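Local coordinates for protein glutathione S-transferase (Bombyx mori, PDB 4E8H) that binds glutathione and probably transfers it to electrophilic compounds, working as a homodimer, at residues B[10-15]-B[34-39]; B[21-26]-B[194-199]; B[27-32]-B[82-87]; B[151-156]-B[186-191]. All blocks are in the same frame, centred on the assembly; numbering follows the deposited sequence.

Contact 1: residues B[10-15]-B[34-39]; sequences YYLPPS and LITTNI
The Tyr-10 ring carries Ile-35 CD1 over one face, displaced toward the rim and 3.6 Å from CZ, while Thr-37 OG1 lies in plane at its edge, 3.5 Å from CD1. Tyr-10 and Ile-35 run side by side on the same face of the sheet, so that the methyl makes a CH-pi contact. The Tyr-11 ring has Leu-34 CG over a face and Leu-34 CB 3.5 Å from its CE2; at its edge, in plane, are the carbonyl carbon of Ile-35 and a water that bonds the Tyr-11 hydroxyl and, weakly, Thr-36 OG1.

Two parallel strand bonds hold the backbones: Tyr-11 N to Ile-35 O (3.1 Å) and Thr-37 N to Tyr-11 O (2.9 Å). Thr-37 OG1, set beside its own backbone N (chi1 -56°), also donates to Ile-35 O. Further on, Leu-12 CD1 meets Ile-39 CG1 at 3.8 Å, next to the glutathione-binding His-44 and Ile-58. An alanine at Tyr-10 would probably leave Ile-35 CD1 without the ring face it lies on and open a gap beside Met-52.

This is the parallel pairing of a beta-alpha-beta unit in a thioredoxin-like domain. Two donors from opposite faces grip Ile-35 O, and its own bond to that oxygen holds the Thr-37 hydroxyl in its rotation, just where the strand gives way to the loop leading to the glutathione pocket.

Contact 2: residues B[21-26]-B[194-199]; sequences VMMTAR and KMLEPY
The carbonyl oxygen of Tyr-199 sits 3.3 Å from Arg-26 CB and 3.6 Å from Arg-26 CG, a van der Waals approach to the root of the side chain. The turn that presents this oxygen is closed by the N-H of Tyr-199, which bonds to Leu-196 O at 2.8 Å. From its root the arginine chain bends twice, at chi2 (-74°) and chi3 (-69°), and the guanidinium ends with one face over the carbonyl carbon of Tyr-199, which lies 3.7 Å above the plane and toward its rim. Arg-26 NH1 also makes a long, weak ion pair with Glu-203 of helix 201-213.

In return, Tyr-199 lays its ring near the Arg-26 backbone, with CD1 3.4 Å from Arg-26 O, while Met-195 O is in plane at the ring edge. Deeper in, Met-23 and Leu-196 cross at about a right angle, SD to CD1 at 4.1 Å, among Ile-163, Val-166, Val-167 and Ile-204. An alanine in place of Arg-26 would keep the contact of CB with Tyr-199 O but would probably lose the guanidinium over the Tyr-199 carbonyl carbon and leave Glu-203 without this distant charge.

Helix 16-27 of the thioredoxin-like domain thus meets the last part of helix 183-196 and the turn after it, in the helical domain. The chemistry is graded, with sulfur and methyl groups in the buried part and a guanidinium spread over peptide atoms at the margin, so domain packing here rests on shape more than on directed bonds.

Contact 3: residues B[27-32]-B[82-87]; sequences VLELDL and YGKDDS
Leu-30 and Tyr-82 cross at about a right angle, the leucine setting both of its methyls against the root of the tyrosine: CD2 lies 4.0 Å and CD1 4.1 Å from Tyr-82 CB. The tyrosine ring then leads off elsewhere, its hydroxyl hydrogen-bonded to Asp-63 and its side chain packed on Arg-94 of the second subunit. Beside this pair Leu-28 sends CD2 to the bare CA of Gly-83, 3.8 Å away, and also touches Leu-78 and Val-79 of helix 71-82. A side chain at Gly-83 would run into Asp-85 O, so the backbone turns here where a beta carbon would not fit.

On the outer side Glu-29 and Lys-84 also cross at about a right angle. The glutamate is extended beyond CG, whereas the lysine is bent at chi2 and chi4, the last torsion (75°) turning NZ to the side of Glu-29. Glu-29 OE1 and Lys-84 NZ still stop 4.2 Å apart, beyond a salt bridge, and are likely to feel only a mild mutual attraction. Lys-84 CE lies 4.0 Å from Leu-28 O, and Met-2 touches both Lys-84 and Leu-30. Within its own segment Ser-87 OG bonds to Asp-85 OD2 at 3.2 Å, which ties the loop to itself.

What meets here are two helix C-terminal ends of the thioredoxin-like domain, those of helices 16-27 and 71-82. The first is finished by a Schellman motif, with Glu-29 at a positive phi of 62°, and the chain then turns toward strand 32-36.

Contact 4: residues B[151-156]-B[186-191]; sequences PFVAGE and AKWFER
Arg-191 reaches from helix 183-196 to Pro-151 and Phe-152, and each step of its chain finds something. From CB, a chi1 of -170° sends CG away from the backbone N, to 3.8 Å from Phe-152 CZ. CD follows over the face of that ring, 4.2 Å from its centroid in a CH-pi contact, and also lies 3.9 Å from Pro-151 CB. At chi3 (-59°) the chain bends, which brings NE within 4.0 Å of Pro-151 CB. The guanidinium has Lys-187 O over its centre and stands nearly upright to the Phe-152 ring, the planes 81° apart. Its NH1 gives Pro-151 O a hydrogen bond, short at 2.7 Å but weak because it is strongly bent.

That same oxygen lies in plane at the edge of the Trp-188 ring, 3.5 Å from CD1. Val-153 CG1 approaches Trp-188 NE1 at 3.9 Å, yet the indole N-H bonds to Asp-162 OD1, which also takes the N-H of Val-153.

The turn from Phe-152 to Gly-155 is therefore wedged between helix 183-196 and the start of helix 160-174, with Ala-154 resting on helix 93-124.

From the N terminus, contact 1 closes the first loop, pairing strands 7-11 and 32-36 around helix 16-27. Contacts 2 and 3 both open inside that loop and close beyond it, so each crosses contact 1. Contact 3 closes next, at 82-87, joining the ends of helices 16-27 and 71-82. Contact 4 opens and closes within the helical domain, at 151-156 and 186-191. Contact 2 closes last, at 194-199; contacts 3 and 4 nest inside its long loop, and it alone bridges the two domains. It touches all the others: Met-22 packs on Tyr-11 and Leu-34, Tyr-199 on Val-27, and Met-195 on Phe-152.

Contact 1: residues B[10-15]-B[34-39]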
# COMPACT_ATOMS: atom_id res chain seq x y z
N TYR B 10 -15.86 8.45 -9.07
CA TYR B 10 -16.72 8.76 -7.93
C TYR B 10 -15.82 9.35 -6.85
O TYR B 10 -14.85 8.72 -6.43
CB TYR B 10 -17.47 7.51 -7.46
CG TYR B 10 -18.41 6.96 -8.51
CD1 TYR B 10 -19.76 7.32 -8.52
CD2 TYR B 10 -17.95 6.11 -9.52
CE1 TYR B 10 -20.62 6.83 -9.50
CE2 TYR B 10 -18.80 5.62 -10.50
CZ TYR B 10 -20.14 5.98 -10.48
OH TYR B 10 -20.98 5.49 -11.45
N TYR B 11 -16.14 10.57 -6.41
CA TYR B 11 -15.19 11.38 -5.65
C TYR B 11 -15.86 12.44 -4.77
O TYR B 11 -17.08 12.62 -4.81
CB TYR B 11 -14.23 12.08 -6.63
CG TYR B 11 -14.72 13.44 -7.08
CD1 TYR B 11 -13.95 14.59 -6.87
CD2 TYR B 11 -15.97 13.59 -7.70
CE1 TYR B 11 -14.41 15.85 -7.27
CE2 TYR B 11 -16.43 14.84 -8.10
CZ TYR B 11 -15.65 15.97 -7.88
OH TYR B 11 -16.10 17.21 -8.28
N LEU B 12 -15.04 13.14 -3.98
CA LEU B 12 -15.39 14.43 -3.39
C LEU B 12 -14.16 15.33 -3.48
O LEU B 12 -13.04 14.86 -3.26
CB LEU B 12 -15.83 14.28 -1.93
CG LEU B 12 -17.19 13.67 -1.63
CD1 LEU B 12 -17.33 13.41 -0.13
CD2 LEU B 12 -18.34 14.54 -2.14
N PRO B 13 -14.35 16.63 -3.78
CA PRO B 13 -13.20 17.52 -3.99
C PRO B 13 -12.12 17.56 -2.88
O PRO B 13 -10.93 17.62 -3.21
CB PRO B 13 -13.84 18.90 -4.19
CG PRO B 13 -15.20 18.60 -4.71
CD PRO B 13 -15.63 17.33 -4.03
N PRO B 14 -12.51 17.52 -1.58
CA PRO B 14 -11.46 17.63 -0.56
C PRO B 14 -10.72 16.32 -0.22
O PRO B 14 -9.68 16.36 0.43
CB PRO B 14 -12.20 18.15 0.68
CG PRO B 14 -13.66 18.04 0.38
CD PRO B 14 -13.85 17.43 -0.97
N SER B 15 -11.26 15.19 -0.67
CA SER B 15 -10.70 13.87 -0.36
C SER B 15 -9.26 13.69 -0.87
O SER B 15 -9.02 13.76 -2.08
CB SER B 15 -11.61 12.78 -0.92
OG SER B 15 -10.96 11.52 -0.97
N LEU B 34 -16.29 13.44 -13.52
CA LEU B 34 -16.34 13.43 -12.07
C LEU B 34 -17.78 13.32 -11.60
O LEU B 34 -18.66 14.05 -12.07
CB LEU B 34 -15.69 14.70 -11.51
CG LEU B 34 -14.25 15.02 -11.94
CD1 LEU B 34 -13.90 16.47 -11.63
CD2 LEU B 34 -13.24 14.07 -11.29
N ILE B 35 -18.02 12.39 -10.68
CA ILE B 35 -19.35 12.19 -10.11
C ILE B 35 -19.29 12.38 -8.60
O ILE B 35 -18.74 11.54 -7.88
CB ILE B 35 -19.93 10.79 -10.46
CG1 ILE B 35 -19.88 10.55 -11.97
CG2 ILE B 35 -21.36 10.65 -9.92
CD1 ILE B 35 -19.99 9.08 -12.38
N THR B 36 -19.85 13.49 -8.15
CA THR B 36 -19.93 13.82 -6.73
C THR B 36 -20.63 12.70 -5.97
O THR B 36 -21.75 12.31 -6.31
CB THR B 36 -20.67 15.17 -6.51
OG1 THR B 36 -19.92 16.22 -7.13
CG2 THR B 36 -20.83 15.48 -5.03
N THR B 37 -19.95 12.17 -4.95
CA THR B 37 -20.49 11.08 -4.15
C THR B 37 -20.53 11.48 -2.68
O THR B 37 -19.52 11.42 -1.98
CB THR B 37 -19.72 9.76 -4.39
OG1 THR B 37 -19.73 9.44 -5.79
CG2 THR B 37 -20.36 8.61 -3.61
N ASN B 38 -21.72 11.88 -2.24
CA ASN B 38 -21.95 12.41 -0.91
C ASN B 38 -21.92 11.31 0.16
O ASN B 38 -22.90 10.59 0.34
CB ASN B 38 -23.29 13.16 -0.88
CG ASN B 38 -23.39 14.17 0.24
OD1 ASN B 38 -22.83 13.99 1.33
ND2 ASN B 38 -24.13 15.25 -0.01
N ILE B 39 -20.78 11.20 0.84
CA ILE B 39 -20.59 10.22 1.92
C ILE B 39 -21.59 10.47 3.05
O ILE B 39 -22.25 9.53 3.51
CB ILE B 39 -19.15 10.27 2.49
CG1 ILE B 39 -18.09 9.98 1.40
CG2 ILE B 39 -18.98 9.35 3.71
CD1 ILE B 39 -18.41 8.78 0.49
O HOH W 1 -18.72 17.32 -10.19

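Contact 2: residues B[21-26]-B[194-199]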
# COMPACT_ATOMS: atom_id res chain seq x y z
N VAL B 21 -5.54 10.98 -7.52
CA VAL B 21 -6.02 10.42 -8.78
C VAL B 21 -6.26 11.52 -9.82
O VAL B 21 -5.82 11.39 -10.97
CB VAL B 21 -7.31 9.57 -8.60
CG1 VAL B 21 -7.88 9.14 -9.95
CG2 VAL B 21 -7.03 8.35 -7.74
N MET B 22 -6.93 12.59 -9.41
CA MET B 22 -7.31 13.68 -10.33
C MET B 22 -6.10 14.37 -10.95
O MET B 22 -6.12 14.69 -12.14
CB MET B 22 -8.21 14.70 -9.62
CG MET B 22 -9.61 14.19 -9.32
SD MET B 22 -10.47 15.13 -8.04
CE MET B 22 -11.11 16.50 -8.99
N MET B 23 -5.05 14.59 -10.16
CA MET B 23 -3.81 15.17 -10.67
C MET B 23 -3.04 14.20 -11.56
O MET B 23 -2.41 14.63 -12.53
CB MET B 23 -2.92 15.67 -9.52
CG MET B 23 -3.40 16.97 -8.88
SD MET B 23 -2.21 17.71 -7.73
CE MET B 23 -2.16 16.49 -6.42
N THR B 24 -3.09 12.91 -11.24
CA THR B 24 -2.45 11.89 -12.09
C THR B 24 -3.09 11.87 -13.48
O THR B 24 -2.39 11.81 -14.49
CB THR B 24 -2.49 10.49 -11.45
OG1 THR B 24 -1.81 10.52 -10.19
CG2 THR B 24 -1.80 9.46 -12.35
N ALA B 25 -4.43 11.93 -13.51
CA ALA B 25 -5.18 11.96 -14.76
C ALA B 25 -4.88 13.20 -15.61
O ALA B 25 -4.83 13.12 -16.84
CB ALA B 25 -6.67 11.85 -14.49
N ARG B 26 -4.68 14.35 -14.95
CA ARG B 26 -4.33 15.58 -15.66
C ARG B 26 -2.96 15.48 -16.33
O ARG B 26 -2.81 15.85 -17.49
CB ARG B 26 -4.39 16.79 -14.72
CG ARG B 26 -5.81 17.20 -14.31
CD ARG B 26 -6.55 17.89 -15.44
NE ARG B 26 -5.99 19.20 -15.74
CZ ARG B 26 -6.40 20.34 -15.18
NH1 ARG B 26 -7.38 20.33 -14.28
NH2 ARG B 26 -5.82 21.48 -15.51
N LYS B 194 5.62 23.32 -9.02
CA LYS B 194 5.94 23.88 -10.34
C LYS B 194 5.67 22.88 -11.46
O LYS B 194 5.17 23.25 -12.53
CB LYS B 194 7.39 24.37 -10.39
CG LYS B 194 7.64 25.64 -9.60
CD LYS B 194 9.08 26.12 -9.77
CE LYS B 194 9.33 27.42 -9.02
NZ LYS B 194 9.39 27.23 -7.54
N MET B 195 6.00 21.61 -11.21
CA MET B 195 5.73 20.53 -12.16
C MET B 195 4.23 20.33 -12.39
O MET B 195 3.81 20.00 -13.50
CB MET B 195 6.35 19.22 -11.66
CG MET B 195 7.87 19.17 -11.74
SD MET B 195 8.50 19.28 -13.43
CE MET B 195 8.07 17.66 -14.07
N LEU B 196 3.44 20.55 -11.34
CA LEU B 196 2.01 20.22 -11.38
C LEU B 196 1.08 21.40 -11.68
O LEU B 196 -0.12 21.19 -11.90
CB LEU B 196 1.59 19.52 -10.08
CG LEU B 196 2.13 18.11 -9.83
CD1 LEU B 196 1.82 17.66 -8.41
CD2 LEU B 196 1.58 17.11 -10.85
N GLU B 197 1.62 22.61 -11.70
CA GLU B 197 0.80 23.80 -11.98
C GLU B 197 0.15 23.82 -13.38
O GLU B 197 -0.97 24.32 -13.51
CB GLU B 197 1.56 25.11 -11.73
CG GLU B 197 1.81 25.44 -10.25
CD GLU B 197 0.54 25.66 -9.42
OE1 GLU B 197 -0.59 25.57 -9.95
OE2 GLU B 197 0.69 25.94 -8.21
N PRO B 198 0.83 23.27 -14.41
CA PRO B 198 0.11 23.17 -15.68
C PRO B 198 -0.90 22.02 -15.68
O PRO B 198 -1.60 21.82 -16.68
CB PRO B 198 1.23 22.89 -16.70
CG PRO B 198 2.52 23.10 -15.97
CD PRO B 198 2.23 22.83 -14.54
N TYR B 199 -0.99 21.28 -14.57
CA TYR B 199 -1.86 20.12 -14.48
C TYR B 199 -2.88 20.20 -13.34
O TYR B 199 -3.26 19.19 -12.75
CB TYR B 199 -1.02 18.84 -14.38
CG TYR B 199 -0.09 18.63 -15.55
CD1 TYR B 199 -0.60 18.30 -16.81
CD2 TYR B 199 1.29 18.76 -15.41
CE1 TYR B 199 0.24 18.11 -17.90
CE2 TYR B 199 2.14 18.57 -16.50
CZ TYR B 199 1.61 18.25 -17.74
OH TYR B 199 2.45 18.05 -18.81

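Contact 3: residues B[27-32]-B[82-87]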
# COMPACT_ATOMS: atom_id res chain seq x y z
N VAL B 27 -1.97 14.98 -15.59
CA VAL B 27 -0.61 14.80 -16.11
C VAL B 27 -0.59 13.86 -17.31
O VAL B 27 0.19 14.04 -18.25
CB VAL B 27 0.38 14.33 -15.00
CG1 VAL B 27 1.75 13.99 -15.58
CG2 VAL B 27 0.52 15.39 -13.93
N LEU B 28 -1.47 12.86 -17.29
CA LEU B 28 -1.62 11.90 -18.39
C LEU B 28 -2.57 12.41 -19.47
O LEU B 28 -2.74 11.76 -20.50
CB LEU B 28 -2.11 10.55 -17.86
CG LEU B 28 -1.18 9.76 -16.94
CD1 LEU B 28 -1.94 8.67 -16.21
CD2 LEU B 28 -0.00 9.17 -17.71
N GLU B 29 -3.18 13.57 -19.22
CA GLU B 29 -4.09 14.23 -20.16
C GLU B 29 -5.34 13.40 -20.47
O GLU B 29 -5.78 13.30 -21.62
CB GLU B 29 -3.35 14.67 -21.44
CG GLU B 29 -2.18 15.61 -21.16
CD GLU B 29 -1.38 15.97 -22.40
OE1 GLU B 29 -1.23 15.12 -23.30
OE2 GLU B 29 -0.88 17.12 -22.47
N LEU B 30 -5.90 12.81 -19.42
CA LEU B 30 -7.16 12.07 -19.50
C LEU B 30 -8.25 12.90 -18.85
O LEU B 30 -8.08 13.36 -17.71
CB LEU B 30 -7.04 10.72 -18.77
CG LEU B 30 -5.95 9.73 -19.20
CD1 LEU B 30 -5.73 8.67 -18.12
CD2 LEU B 30 -6.30 9.06 -20.52
N ASP B 31 -9.35 13.12 -19.55
CA ASP B 31 -10.49 13.79 -18.92
C ASP B 31 -11.26 12.79 -18.09
O ASP B 31 -11.57 11.68 -18.54
CB ASP B 31 -11.42 14.47 -19.93
CG ASP B 31 -12.48 15.34 -19.25
OD1 ASP B 31 -13.63 15.40 -19.74
OD2 ASP B 31 -12.18 15.96 -18.21
N LEU B 32 -11.54 13.17 -16.85
CA LEU B 32 -12.37 12.36 -15.98
C LEU B 32 -13.74 12.99 -15.94
O LEU B 32 -13.88 14.21 -15.83
CB LEU B 32 -11.78 12.28 -14.57
CG LEU B 32 -10.41 11.62 -14.36
CD1 LEU B 32 -10.05 11.64 -12.88
CD2 LEU B 32 -10.37 10.19 -14.90
N TYR B 82 -2.65 3.81 -20.10
CA TYR B 82 -2.89 5.00 -20.94
C TYR B 82 -1.77 6.02 -21.04
O TYR B 82 -1.93 7.04 -21.73
CB TYR B 82 -4.19 5.69 -20.51
CG TYR B 82 -5.40 4.80 -20.60
CD1 TYR B 82 -5.77 4.22 -21.82
CD2 TYR B 82 -6.18 4.53 -19.48
CE1 TYR B 82 -6.89 3.39 -21.91
CE2 TYR B 82 -7.30 3.71 -19.57
CZ TYR B 82 -7.65 3.15 -20.78
OH TYR B 82 -8.75 2.33 -20.87
N GLY B 83 -0.65 5.77 -20.38
CA GLY B 83 0.51 6.65 -20.49
C GLY B 83 1.03 6.69 -21.91
O GLY B 83 1.09 5.66 -22.59
N LYS B 84 1.39 7.89 -22.39
CA LYS B 84 1.98 8.03 -23.72
C LYS B 84 3.39 7.47 -23.68
O LYS B 84 3.96 7.07 -24.71
CB LYS B 84 1.99 9.50 -24.16
CG LYS B 84 0.68 10.24 -23.95
CD LYS B 84 -0.52 9.44 -24.46
CE LYS B 84 -1.81 10.06 -23.99
NZ LYS B 84 -2.12 11.31 -24.75
N ASP B 85 3.94 7.45 -22.47
CA ASP B 85 5.16 6.73 -22.13
C ASP B 85 5.04 6.30 -20.67
O ASP B 85 4.01 6.56 -20.02
CB ASP B 85 6.40 7.61 -22.36
CG ASP B 85 6.41 8.87 -21.50
OD1 ASP B 85 7.36 9.68 -21.66
OD2 ASP B 85 5.51 9.07 -20.66
N ASP B 86 6.07 5.66 -20.15
CA ASP B 86 6.04 5.15 -18.78
C ASP B 86 6.84 6.01 -17.79
O ASP B 86 7.19 5.53 -16.71
CB ASP B 86 6.51 3.69 -18.74
CG ASP B 86 7.96 3.51 -19.17
OD1 ASP B 86 8.57 4.48 -19.68
OD2 ASP B 86 8.50 2.40 -19.00
N SER B 87 7.12 7.26 -18.14
CA SER B 87 7.97 8.13 -17.31
C SER B 87 7.45 8.34 -15.88
O SER B 87 8.23 8.45 -14.94
CB SER B 87 8.19 9.49 -17.99
OG SER B 87 6.98 10.23 -18.05

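Contact 4: residues B[151-156]-B[186-191]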
# COMPACT_ATOMS: atom_id res chain seq x y z
N PRO B 151 16.05 14.68 -6.82
CA PRO B 151 15.09 15.78 -6.95
C PRO B 151 13.64 15.33 -6.70
O PRO B 151 12.80 16.16 -6.37
CB PRO B 151 15.27 16.23 -8.40
CG PRO B 151 15.77 15.03 -9.11
CD PRO B 151 16.59 14.26 -8.13
N PHE B 152 13.37 14.04 -6.86
CA PHE B 152 12.04 13.48 -6.64
C PHE B 152 12.13 12.22 -5.78
O PHE B 152 13.21 11.67 -5.62
CB PHE B 152 11.33 13.23 -7.98
CG PHE B 152 11.06 14.49 -8.75
CD1 PHE B 152 10.00 15.33 -8.39
CD2 PHE B 152 11.86 14.86 -9.83
CE1 PHE B 152 9.75 16.51 -9.09
CE2 PHE B 152 11.61 16.03 -10.54
CZ PHE B 152 10.56 16.86 -10.17
N VAL B 153 11.00 11.77 -5.24
CA VAL B 153 11.02 10.71 -4.22
C VAL B 153 11.65 9.39 -4.68
O VAL B 153 12.27 8.69 -3.89
CB VAL B 153 9.63 10.45 -3.57
CG1 VAL B 153 9.15 11.68 -2.80
CG2 VAL B 153 8.59 10.01 -4.60
N ALA B 154 11.50 9.07 -5.97
CA ALA B 154 12.00 7.80 -6.49
C ALA B 154 13.24 7.93 -7.39
O ALA B 154 13.76 6.92 -7.86
CB ALA B 154 10.89 7.06 -7.23
N GLY B 155 13.71 9.15 -7.61
CA GLY B 155 14.88 9.38 -8.45
C GLY B 155 14.88 10.70 -9.19
O GLY B 155 14.50 11.73 -8.63
N GLU B 156 15.28 10.66 -10.46
CA GLU B 156 15.51 11.88 -11.25
C GLU B 156 14.25 12.52 -11.82
O GLU B 156 14.22 13.72 -12.08
CB GLU B 156 16.52 11.61 -12.38
CG GLU B 156 17.95 11.37 -11.91
CD GLU B 156 18.50 12.51 -11.06
OE1 GLU B 156 18.40 13.69 -11.48
OE2 GLU B 156 19.05 12.23 -9.97
N ALA B 186 11.27 20.82 1.67
CA ALA B 186 10.97 22.19 1.26
C ALA B 186 11.27 22.44 -0.22
O ALA B 186 10.42 22.97 -0.94
CB ALA B 186 11.73 23.19 2.13
N LYS B 187 12.46 22.03 -0.67
CA LYS B 187 12.88 22.22 -2.06
C LYS B 187 12.10 21.32 -3.01
O LYS B 187 11.69 21.76 -4.10
CB LYS B 187 14.38 21.96 -2.22
CG LYS B 187 15.27 22.97 -1.49
CD LYS B 187 16.71 22.48 -1.44
CE LYS B 187 17.51 23.22 -0.37
NZ LYS B 187 18.87 22.65 -0.19
N TRP B 188 11.89 20.07 -2.60
CA TRP B 188 11.09 19.11 -3.36
C TRP B 188 9.66 19.60 -3.55
O TRP B 188 9.07 19.41 -4.61
CB TRP B 188 11.10 17.74 -2.68
CG TRP B 188 10.03 16.81 -3.16
CD1 TRP B 188 10.11 15.93 -4.20
CD2 TRP B 188 8.71 16.65 -2.61
NE1 TRP B 188 8.93 15.24 -4.34
CE2 TRP B 188 8.05 15.67 -3.38
CE3 TRP B 188 8.02 17.26 -1.55
CZ2 TRP B 188 6.74 15.27 -3.12
CZ3 TRP B 188 6.71 16.86 -1.29
CH2 TRP B 188 6.08 15.87 -2.07
N PHE B 189 9.09 20.20 -2.51
CA PHE B 189 7.71 20.68 -2.55
C PHE B 189 7.54 21.83 -3.55
O PHE B 189 6.58 21.85 -4.32
CB PHE B 189 7.22 21.06 -1.14
CG PHE B 189 5.79 21.52 -1.07
CD1 PHE B 189 4.75 20.77 -1.62
CD2 PHE B 189 5.47 22.71 -0.41
CE1 PHE B 189 3.42 21.20 -1.54
CE2 PHE B 189 4.15 23.15 -0.32
CZ PHE B 189 3.12 22.40 -0.88
N GLU B 190 8.50 22.76 -3.56
CA GLU B 190 8.48 23.87 -4.51
C GLU B 190 8.65 23.35 -5.94
O GLU B 190 7.97 23.80 -6.86
CB GLU B 190 9.55 24.91 -4.18
CG GLU B 190 9.37 25.61 -2.83
CD GLU B 190 8.02 26.30 -2.68
OE1 GLU B 190 7.60 27.01 -3.62
OE2 GLU B 190 7.38 26.14 -1.61
N ARG B 191 9.54 22.37 -6.09
CA ARG B 191 9.81 21.71 -7.37
C ARG B 191 8.57 21.01 -7.94
O ARG B 191 8.25 21.17 -9.12
CB ARG B 191 10.95 20.71 -7.19
CG ARG B 191 11.52 20.12 -8.48
CD ARG B 191 12.70 19.19 -8.19
NE ARG B 191 13.79 19.87 -7.49
CZ ARG B 191 14.20 19.58 -6.26
NH1 ARG B 191 13.63 18.61 -5.56
NH2 ARG B 191 15.20 20.27 -5.72